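Local coordinates for protein glycoside Hydrolase (PDB 5T3B) that belongs to glycoside hydrolase family 50 and probably hydrolyses glycosidic bonds in agarose-like algal polysaccharides, at residues 127-132 with 154-159; 146-151 with 438-443; 171-176 with 187-192. One frame throughout, in Å; residues are numbered along the deposited sequence.

Interaction 1: 127-132 with 154-159; sequences ASFRMD and KQFSEI
Phe129 reaches from the loop after strand 120-126 to meet Phe156 on helix 145-158, and these two buried rings make the whole contact. In the (beta/alpha)8 barrel expected of this family, the pairing ties the loop at the end of a barrel strand to a helix that follows it in the chain. Along 127-132, Ala127 comes first and fixes the start of the loop: its backbone is hydrogen-bonded to Phe437 and Tyr440, while that of Ser128 bonds to Ala166. Phe129 follows. Its CG is anti to the backbone N (chi1 -178°), which carries the ring away from the loop toward the helix. The rings form an offset edge-to-face pair, with the edge of Phe156 toward the face of Phe129. Their centroids are 5.4 Å apart and their planes lie at 72°. The touching bonds are CD1-CE1 of Phe129 and CE2-CZ of Phe156, closest between Phe129 CE1 and Phe156 CZ at 3.7 Å. Trp148 stacks on Phe129 as well, and Val176 of helix 169-182 touches it, so one ring is shared by two helices. An alanine here is likely to open a gap between the loop and helix 145-158 and leave the edge of Phe156 without its aromatic partner. Past Arg130 the backbone folds through an inverse gamma turn centred on Met131. No hydrogen bond or charge pair spans the two segments: loop and helix are joined here by shape and by the weak electrostatics of C-H edge against ring face.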
loop_
_atom_site.group_PDB
_atom_site.type_symbol
_atom_site.label_atom_id
_atom_site.label_comp_id
_atom_site.label_asym_id
_atom_site.label_seq_id
_atom_site.Cartn_x
_atom_site.Cartn_y
_atom_site.Cartn_z
ATOM N N ALA A 127 5.395 -1.114 -6.772
ATOM C CA ALA A 127 4.152 -0.839 -7.474
ATOM C C ALA A 127 4.367 -0.673 -8.989
ATOM O O ALA A 127 5.459 -0.289 -9.455
ATOM C CB ALA A 127 3.484 0.424 -6.935
ATOM N N SER A 128 3.315 -0.893 -9.757
ATOM C CA SER A 128 3.313 -0.557 -11.179
ATOM C C SER A 128 4.380 -1.273 -11.967
ATOM O O SER A 128 5.052 -0.679 -12.793
ATOM C CB SER A 128 3.369 0.941 -11.399
ATOM O OG SER A 128 2.409 1.597 -10.642
ATOM N N PHE A 129 4.519 -2.564 -11.747
ATOM C CA PHE A 129 5.492 -3.354 -12.465
ATOM C C PHE A 129 4.855 -3.696 -13.844
ATOM O O PHE A 129 4.035 -4.611 -14.019
ATOM C CB PHE A 129 5.837 -4.627 -11.719
ATOM C CG PHE A 129 6.870 -5.470 -12.382
ATOM C CD1 PHE A 129 8.166 -5.002 -12.597
ATOM C CD2 PHE A 129 6.564 -6.755 -12.830
ATOM C CE1 PHE A 129 9.116 -5.778 -13.229
ATOM C CE2 PHE A 129 7.511 -7.505 -13.491
ATOM C CZ PHE A 129 8.780 -6.994 -13.695
ATOM N N ARG A 130 5.287 -2.920 -14.837
ATOM C CA ARG A 130 4.755 -2.939 -16.192
ATOM C C ARG A 130 5.841 -2.416 -17.109
ATOM O O ARG A 130 6.804 -1.759 -16.666
ATOM C CB ARG A 130 3.463 -2.163 -16.316
ATOM C CG ARG A 130 3.574 -0.753 -15.987
ATOM C CD ARG A 130 2.154 -0.136 -16.014
ATOM N NE ARG A 130 1.797 -0.039 -17.421
ATOM C CZ ARG A 130 0.905 0.830 -17.882
ATOM N NH1 ARG A 130 0.235 1.642 -17.045
ATOM N NH2 ARG A 130 0.694 0.904 -19.175
ATOM N N MET A 131 5.725 -2.752 -18.389
ATOM C CA MET A 131 6.717 -2.333 -19.397
ATOM C C MET A 131 6.398 -0.987 -19.949
ATOM O O MET A 131 6.061 -0.855 -21.100
ATOM C CB MET A 131 6.840 -3.410 -20.498
ATOM C CG MET A 131 7.430 -4.715 -19.926
ATOM S SD MET A 131 7.224 -6.135 -21.046
ATOM C CE MET A 131 5.514 -6.509 -20.776
ATOM N N ASP A 132 6.475 0.027 -19.090
ATOM C CA ASP A 132 6.033 1.393 -19.471
ATOM C C ASP A 132 7.162 2.412 -19.434
ATOM O O ASP A 132 6.997 3.578 -19.114
ATOM C CB ASP A 132 4.747 1.802 -18.729
ATOM C CG ASP A 132 4.949 2.128 -17.305
ATOM O OD1 ASP A 132 5.964 1.794 -16.747
ATOM O OD2 ASP A 132 4.013 2.707 -16.728
ATOM N N LYS A 154 15.055 -11.391 -10.174
ATOM C CA LYS A 154 16.381 -11.495 -9.613
ATOM C C LYS A 154 16.895 -10.141 -9.093
ATOM O O LYS A 154 17.349 -9.997 -7.988
ATOM C CB LYS A 154 17.329 -12.088 -10.666
ATOM C CG LYS A 154 18.735 -12.250 -10.152
ATOM C CD LYS A 154 19.565 -13.003 -11.250
ATOM C CE LYS A 154 21.002 -12.547 -11.326
ATOM N NZ LYS A 154 21.758 -12.606 -10.087
ATOM N N GLN A 155 16.734 -9.128 -9.924
ATOM C CA GLN A 155 17.139 -7.757 -9.614
ATOM C C GLN A 155 16.467 -7.298 -8.277
ATOM O O GLN A 155 17.125 -6.736 -7.404
ATOM C CB GLN A 155 16.745 -6.834 -10.784
ATOM C CG GLN A 155 16.945 -5.372 -10.625
ATOM C CD GLN A 155 16.461 -4.638 -11.871
ATOM O OE1 GLN A 155 15.276 -4.672 -12.162
ATOM N NE2 GLN A 155 17.356 -4.047 -12.636
ATOM N N PHE A 156 15.170 -7.540 -8.199
ATOM C CA PHE A 156 14.432 -7.123 -7.050
ATOM C C PHE A 156 14.849 -7.928 -5.815
ATOM O O PHE A 156 15.048 -7.342 -4.748
ATOM C CB PHE A 156 12.913 -7.277 -7.273
ATOM C CG PHE A 156 12.282 -6.390 -8.273
ATOM C CD1 PHE A 156 12.937 -5.368 -8.919
ATOM C CD2 PHE A 156 11.029 -6.634 -8.663
ATOM C CE1 PHE A 156 12.307 -4.591 -9.836
ATOM C CE2 PHE A 156 10.368 -5.841 -9.582
ATOM C CZ PHE A 156 11.024 -4.810 -10.163
ATOM N N SER A 157 14.955 -9.269 -5.942
ATOM C CA SER A 157 15.365 -10.037 -4.796
ATOM C C SER A 157 16.692 -9.641 -4.195
ATOM O O SER A 157 16.883 -9.692 -2.980
ATOM C CB SER A 157 15.356 -11.555 -5.112
ATOM O OG SER A 157 16.409 -11.882 -5.964
ATOM N N GLU A 158 17.596 -9.247 -5.044
ATOM C CA GLU A 158 18.922 -8.814 -4.569
ATOM C C GLU A 158 18.866 -7.559 -3.721
ATOM O O GLU A 158 19.793 -7.321 -2.926
ATOM C CB GLU A 158 19.871 -8.590 -5.772
ATOM C CG GLU A 158 20.242 -9.896 -6.443
ATOM C CD GLU A 158 20.866 -9.681 -7.844
ATOM O OE1 GLU A 158 20.790 -8.522 -8.408
ATOM O OE2 GLU A 158 21.401 -10.653 -8.387
ATOM N N ILE A 159 17.816 -6.743 -3.913
ATOM C CA ILE A 159 17.589 -5.496 -3.191
ATOM C C ILE A 159 16.566 -5.769 -2.045
ATOM O O ILE A 159 16.221 -4.873 -1.299
ATOM C CB ILE A 159 17.019 -4.381 -4.189
ATOM C CG1 ILE A 159 18.047 -4.080 -5.315
ATOM C CG2 ILE A 159 16.635 -3.022 -3.480
ATOM C CD1 ILE A 159 17.318 -3.420 -6.503
#

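Interaction 2: 146-151 with 438-443; sequences DDWVAK and FKYLDD
Trp148 on helix 145-158 gives its indole N-H to the hydroxyl of Tyr440, in the loop that follows strand 432-437. That strand runs parallel to 120-126, as neighbouring strands do in the (beta/alpha)8 barrel expected of this family, so the bond links the loop after a late barrel strand to an early helix. In Trp148 CG sits anti to the backbone N (chi1 170°), sending the indole out toward the loop; Tyr440 has the same first torsion and sends its phenol the other way to meet it. The donor NE1 of Trp148 lies 2.9 Å from Tyr440 OH, the N-H...O angle is 154°, and the oxygen stays close to the indole plane. The rings meet rim to rim, at 57° to one another, with neither over the other's face. Beside the polar pair, Trp148 CZ2 touches Tyr440 CE2 at 4.0 Å, a second, apolar point of contact that probably helps fix the phenol's position. Phe138 and Tyr142 each form an edge-to-face pair with Trp148, extending the aromatic cluster. Within the loop, Leu441 lays CD2 on one face of the Tyr440 ring, 3.8 Å above its plane and toward the rim. The peptide before Lys439 is cis, and Lys439 CB sits over the centre of the Phe438 ring. From there the buried lysine runs out extended and turns at its last torsion: NZ donates to Leu441 O at 2.7 Å and pairs with Asp443 OD1 at 2.8 Å, coming from above the carboxylate plane.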
loop_
_atom_site.group_PDB
_atom_site.type_symbol
_atom_site.label_atom_id
_atom_site.label_comp_id
_atom_site.label_asym_id
_atom_site.label_seq_id
_atom_site.Cartn_x
_atom_site.Cartn_y
_atom_site.Cartn_z
ATOM N N ASP A 146 9.081 -12.710 -20.862
ATOM C CA ASP A 146 9.625 -13.630 -19.850
ATOM C C ASP A 146 10.983 -13.189 -19.293
ATOM O O ASP A 146 11.241 -13.249 -18.073
ATOM C CB ASP A 146 9.696 -15.034 -20.472
ATOM C CG ASP A 146 10.373 -16.080 -19.575
ATOM O OD1 ASP A 146 9.862 -16.376 -18.493
ATOM O OD2 ASP A 146 11.482 -16.573 -19.903
ATOM N N ASP A 147 11.862 -12.781 -20.221
ATOM C CA ASP A 147 13.173 -12.307 -19.792
ATOM C C ASP A 147 13.067 -11.108 -18.847
ATOM O O ASP A 147 13.814 -10.997 -17.897
ATOM C CB ASP A 147 14.027 -11.998 -21.040
ATOM C CG ASP A 147 15.480 -11.736 -20.743
ATOM O OD1 ASP A 147 16.110 -12.548 -20.044
ATOM O OD2 ASP A 147 15.987 -10.708 -21.273
ATOM N N TRP A 148 12.147 -10.214 -19.175
ATOM C CA TRP A 148 11.884 -9.070 -18.325
ATOM C C TRP A 148 11.444 -9.491 -16.906
ATOM O O TRP A 148 11.995 -9.022 -15.919
ATOM C CB TRP A 148 10.893 -8.156 -19.001
ATOM C CG TRP A 148 10.351 -7.050 -18.131
ATOM C CD1 TRP A 148 11.029 -5.973 -17.635
ATOM C CD2 TRP A 148 9.008 -6.895 -17.645
ATOM N NE1 TRP A 148 10.205 -5.172 -16.899
ATOM C CE2 TRP A 148 8.973 -5.728 -16.873
ATOM C CE3 TRP A 148 7.848 -7.674 -17.782
ATOM C CZ2 TRP A 148 7.788 -5.292 -16.275
ATOM C CZ3 TRP A 148 6.676 -7.268 -17.177
ATOM C CH2 TRP A 148 6.679 -6.114 -16.411
ATOM N N VAL A 149 10.508 -10.419 -16.826
ATOM C CA VAL A 149 10.059 -10.866 -15.496
ATOM C C VAL A 149 11.194 -11.558 -14.760
ATOM O O VAL A 149 11.448 -11.320 -13.576
ATOM C CB VAL A 149 8.778 -11.700 -15.489
ATOM C CG1 VAL A 149 8.387 -11.951 -14.050
ATOM C CG2 VAL A 149 7.669 -11.016 -16.264
ATOM N N ALA A 150 11.917 -12.433 -15.474
ATOM C CA ALA A 150 12.975 -13.197 -14.807
ATOM C C ALA A 150 14.085 -12.309 -14.292
ATOM O O ALA A 150 14.580 -12.453 -13.151
ATOM C CB ALA A 150 13.489 -14.231 -15.777
ATOM N N LYS A 151 14.549 -11.407 -15.168
ATOM C CA LYS A 151 15.578 -10.513 -14.738
ATOM C C LYS A 151 15.133 -9.627 -13.606
ATOM O O LYS A 151 15.914 -9.320 -12.702
ATOM C CB LYS A 151 16.043 -9.656 -15.908
ATOM C CG LYS A 151 16.992 -10.353 -16.875
ATOM C CD LYS A 151 17.213 -9.516 -18.165
ATOM C CE LYS A 151 18.416 -10.041 -18.929
ATOM N NZ LYS A 151 18.366 -9.569 -20.345
ATOM N N PHE A 438 6.339 3.088 -4.360
ATOM C CA PHE A 438 5.695 3.548 -5.552
ATOM C C PHE A 438 6.684 4.414 -6.291
ATOM O O PHE A 438 6.986 5.512 -5.824
ATOM C CB PHE A 438 4.418 4.322 -5.201
ATOM C CG PHE A 438 3.623 4.798 -6.373
ATOM C CD1 PHE A 438 2.624 4.014 -6.909
ATOM C CD2 PHE A 438 3.889 5.993 -7.008
ATOM C CE1 PHE A 438 1.904 4.383 -8.023
ATOM C CE2 PHE A 438 3.148 6.399 -8.091
ATOM C CZ PHE A 438 2.167 5.606 -8.595
ATOM N N LYS A 439 7.306 3.941 -7.399
ATOM C CA LYS A 439 6.937 2.790 -8.215
ATOM C C LYS A 439 8.143 2.290 -8.967
ATOM O O LYS A 439 9.251 2.767 -8.798
ATOM C CB LYS A 439 5.743 3.115 -9.121
ATOM C CG LYS A 439 6.023 4.209 -10.124
ATOM C CD LYS A 439 4.797 4.460 -11.030
ATOM C CE LYS A 439 4.852 5.722 -11.843
ATOM N NZ LYS A 439 5.646 5.547 -13.086
ATOM N N TYR A 440 7.879 1.276 -9.813
ATOM C CA TYR A 440 8.944 0.633 -10.575
ATOM C C TYR A 440 9.757 1.626 -11.426
ATOM O O TYR A 440 10.960 1.718 -11.239
ATOM C CB TYR A 440 8.275 -0.459 -11.429
ATOM C CG TYR A 440 9.156 -1.197 -12.390
ATOM C CD1 TYR A 440 10.375 -1.760 -12.012
ATOM C CD2 TYR A 440 8.749 -1.359 -13.704
ATOM C CE1 TYR A 440 11.161 -2.420 -12.919
ATOM C CE2 TYR A 440 9.532 -2.069 -14.634
ATOM C CZ TYR A 440 10.745 -2.568 -14.209
ATOM O OH TYR A 440 11.532 -3.217 -15.147
ATOM N N LEU A 441 9.080 2.319 -12.347
ATOM C CA LEU A 441 9.738 3.245 -13.264
ATOM C C LEU A 441 9.351 4.674 -13.057
ATOM O O LEU A 441 8.235 4.986 -12.661
ATOM C CB LEU A 441 9.345 2.937 -14.747
ATOM C CG LEU A 441 9.723 1.578 -15.230
ATOM C CD1 LEU A 441 9.136 1.258 -16.548
ATOM C CD2 LEU A 441 11.175 1.367 -15.285
ATOM N N ASP A 442 10.295 5.535 -13.381
ATOM C CA ASP A 442 9.948 6.942 -13.561
ATOM C C ASP A 442 8.835 7.119 -14.575
ATOM O O ASP A 442 8.713 6.335 -15.528
ATOM C CB ASP A 442 11.159 7.728 -14.075
ATOM C CG ASP A 442 12.196 8.063 -13.066
ATOM O OD1 ASP A 442 11.996 7.911 -11.854
ATOM O OD2 ASP A 442 13.250 8.540 -13.581
ATOM N N ASP A 443 8.032 8.174 -14.401
ATOM C CA ASP A 443 7.360 8.738 -15.542
ATOM C C ASP A 443 8.380 9.420 -16.428
ATOM O O ASP A 443 9.442 9.789 -15.970
ATOM C CB ASP A 443 6.271 9.739 -15.118
ATOM C CG ASP A 443 5.133 9.193 -14.317
ATOM O OD1 ASP A 443 4.897 7.996 -14.323
ATOM O OD2 ASP A 443 4.408 10.122 -13.761
#

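Interaction 3: 171-176 with 187-192; sequences EGDKAV and LTQAPS
Val176 packs on Leu187 and Gln189, and Asp173 reaches Pro191, where helix 169-182 lies against strand 188-190. With strand 163-165 these elements make one beta-alpha-beta unit, the repeating building block of a (beta/alpha)8 barrel. The helix meets the 187-192 segment at two places, Asp173 near Pro191 and Val176 near Leu187, with Gln189 between.

Van der Waals packing dominates at Val176. Its CG1 is anti to the backbone N, and chi1 of 172° puts this methyl on the strand side. It rests 3.3 Å from Leu187 O and 4.5 Å from Leu187 CB. The same methyl lies 4.1 Å from Gln189 CB, the valine and the glutamine lying alongside and pointing opposite ways. Gln189 holds CG between its backbone N and carbonyl carbon; extended beyond CG, it brings its amide end beside the Asp173 backbone. Leu187 O also accepts a hydrogen bond from Asn180 farther along the helix.

At Asp173 the side chain runs roughly perpendicular to that of Pro191, with Asp173 OD2 3.8 Å from Pro191 CB. Water joins the carboxylate to the loop just after strand 188-190. Water 1 donates to Asp173 OD2 at 2.8 Å and accepts from Ser192 N at 2.9 Å. Water 2 donates to Ser192 O at 3.1 Å and only weakly to the same carboxylate oxygen.

The chemistry thus changes along the interface. A mostly apolar part round Val176, with Leu187 O and the Gln189 amide end at its border, gives way to a hydrated one, where the partly exposed carboxylate is linked firmly to Ser192 N by water 1 and only weakly to Ser192 O by water 2. Helix and strand therefore meet by side-chain packing at Val176, and helix and following loop mainly through water at Asp173.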
loop_
_atom_site.group_PDB
_atom_site.type_symbol
_atom_site.label_atom_id
_atom_site.label_comp_id
_atom_site.label_asym_id
_atom_site.label_seq_id
_atom_site.Cartn_x
_atom_site.Cartn_y
_atom_site.Cartn_z
ATOM N N GLU A 171 -1.368 -6.604 -19.190
ATOM C CA GLU A 171 -0.159 -7.190 -19.699
ATOM C C GLU A 171 0.854 -7.510 -18.573
ATOM O O GLU A 171 1.429 -8.579 -18.555
ATOM C CB GLU A 171 0.454 -6.240 -20.729
ATOM C CG GLU A 171 1.746 -6.693 -21.323
ATOM C CD GLU A 171 2.305 -5.709 -22.394
ATOM O OE1 GLU A 171 2.876 -4.583 -22.083
ATOM O OE2 GLU A 171 2.207 -6.083 -23.566
ATOM N N GLY A 172 0.997 -6.607 -17.607
ATOM C CA GLY A 172 1.918 -6.810 -16.512
ATOM C C GLY A 172 1.423 -7.942 -15.638
ATOM O O GLY A 172 2.208 -8.803 -15.201
ATOM N N ASP A 173 0.131 -7.939 -15.292
ATOM C CA ASP A 173 -0.406 -9.003 -14.442
ATOM C C ASP A 173 -0.225 -10.364 -15.124
ATOM O O ASP A 173 0.182 -11.317 -14.425
ATOM C CB ASP A 173 -1.863 -8.777 -14.182
ATOM C CG ASP A 173 -2.166 -7.666 -13.153
ATOM O OD1 ASP A 173 -1.261 -7.192 -12.477
ATOM O OD2 ASP A 173 -3.360 -7.300 -13.048
ATOM N N LYS A 174 -0.521 -10.483 -16.426
ATOM C CA LYS A 174 -0.380 -11.781 -17.121
ATOM C C LYS A 174 1.111 -12.180 -17.199
ATOM O O LYS A 174 1.419 -13.340 -17.063
ATOM C CB LYS A 174 -1.019 -11.721 -18.490
ATOM C CG LYS A 174 -0.918 -13.017 -19.246
ATOM C CD LYS A 174 -1.833 -13.101 -20.394
ATOM C CE LYS A 174 -1.925 -14.545 -20.877
ATOM N NZ LYS A 174 -0.642 -15.165 -21.261
ATOM N N ALA A 175 1.982 -11.225 -17.465
ATOM C CA ALA A 175 3.412 -11.540 -17.571
ATOM C C ALA A 175 3.917 -12.199 -16.315
ATOM O O ALA A 175 4.599 -13.214 -16.361
ATOM C CB ALA A 175 4.194 -10.294 -17.874
ATOM N N VAL A 176 3.611 -11.616 -15.179
ATOM C CA VAL A 176 4.066 -12.139 -13.905
ATOM C C VAL A 176 3.342 -13.483 -13.597
ATOM O O VAL A 176 3.959 -14.420 -13.109
ATOM C CB VAL A 176 3.857 -11.134 -12.798
ATOM C CG1 VAL A 176 4.147 -11.726 -11.457
ATOM C CG2 VAL A 176 4.723 -9.905 -13.038
ATOM N N LEU A 187 7.807 -14.088 -8.292
ATOM C CA LEU A 187 7.670 -12.681 -7.993
ATOM C C LEU A 187 6.185 -12.530 -7.595
ATOM O O LEU A 187 5.305 -12.543 -8.456
ATOM C CB LEU A 187 8.005 -11.875 -9.243
ATOM C CG LEU A 187 7.946 -10.372 -9.083
ATOM C CD1 LEU A 187 8.752 -9.903 -7.924
ATOM C CD2 LEU A 187 8.373 -9.688 -10.363
ATOM N N THR A 188 5.940 -12.520 -6.284
ATOM C CA THR A 188 4.558 -12.631 -5.863
ATOM C C THR A 188 3.787 -11.359 -6.259
ATOM O O THR A 188 4.347 -10.272 -6.269
ATOM C CB THR A 188 4.438 -12.956 -4.388
ATOM O OG1 THR A 188 5.192 -12.079 -3.589
ATOM C CG2 THR A 188 4.940 -14.337 -4.121
ATOM N N GLN A 189 2.515 -11.546 -6.584
ATOM C CA GLN A 189 1.741 -10.421 -7.143
ATOM C C GLN A 189 0.507 -10.122 -6.339
ATOM O O GLN A 189 -0.142 -11.025 -5.788
ATOM C CB GLN A 189 1.464 -10.583 -8.625
ATOM C CG GLN A 189 0.593 -11.701 -8.950
ATOM C CD GLN A 189 0.282 -11.925 -10.467
ATOM O OE1 GLN A 189 0.397 -11.006 -11.380
ATOM N NE2 GLN A 189 -0.116 -13.061 -10.742
ATOM N N ALA A 190 0.149 -8.850 -6.333
ATOM C CA ALA A 190 -1.082 -8.397 -5.706
ATOM C C ALA A 190 -1.815 -7.471 -6.690
ATOM O O ALA A 190 -1.474 -6.268 -6.778
ATOM C CB ALA A 190 -0.838 -7.678 -4.424
ATOM N N PRO A 191 -2.705 -8.004 -7.527
ATOM C CA PRO A 191 -3.386 -7.192 -8.525
ATOM C C PRO A 191 -4.332 -6.221 -7.927
ATOM O O PRO A 191 -4.879 -6.426 -6.832
ATOM C CB PRO A 191 -4.148 -8.188 -9.392
ATOM C CG PRO A 191 -4.402 -9.302 -8.411
ATOM C CD PRO A 191 -3.131 -9.410 -7.597
ATOM N N SER A 192 -4.547 -5.122 -8.638
ATOM C CA SER A 192 -5.541 -4.100 -8.294
ATOM C C SER A 192 -6.697 -4.135 -9.261
ATOM O O SER A 192 -6.522 -4.481 -10.461
ATOM C CB SER A 192 -4.871 -2.733 -8.210
ATOM O OG SER A 192 -4.247 -2.418 -9.470
HETATM O O HOH W 1 -3.504 -5.092 -11.314
HETATM O O HOH W 2 -6.751 -6.810 -12.547
#

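In the fold
Interactions 1 and 2 lie with their centres about 4 Å apart and both use helix 145-158, while interaction 3 sits about 11 Å from each. Along the chain the segments of 1 and 2 alternate, and interaction 3 falls wholly within the long span between 146-151 and 438-443, after interaction 1 has closed. All three are on the same side of the chain's centre. Trp148 CZ3 and Ala175 CB, 4.0 Å apart, join 2 to 3. Together they pack helices 145-158 and 169-182 with the strand-end loops 127-132 and 438-443, joining early and late parts of the probable barrel; the aromatic core is buried, while the Asp173 end of interaction 3, against the loop after strand 188-190, is hydrated.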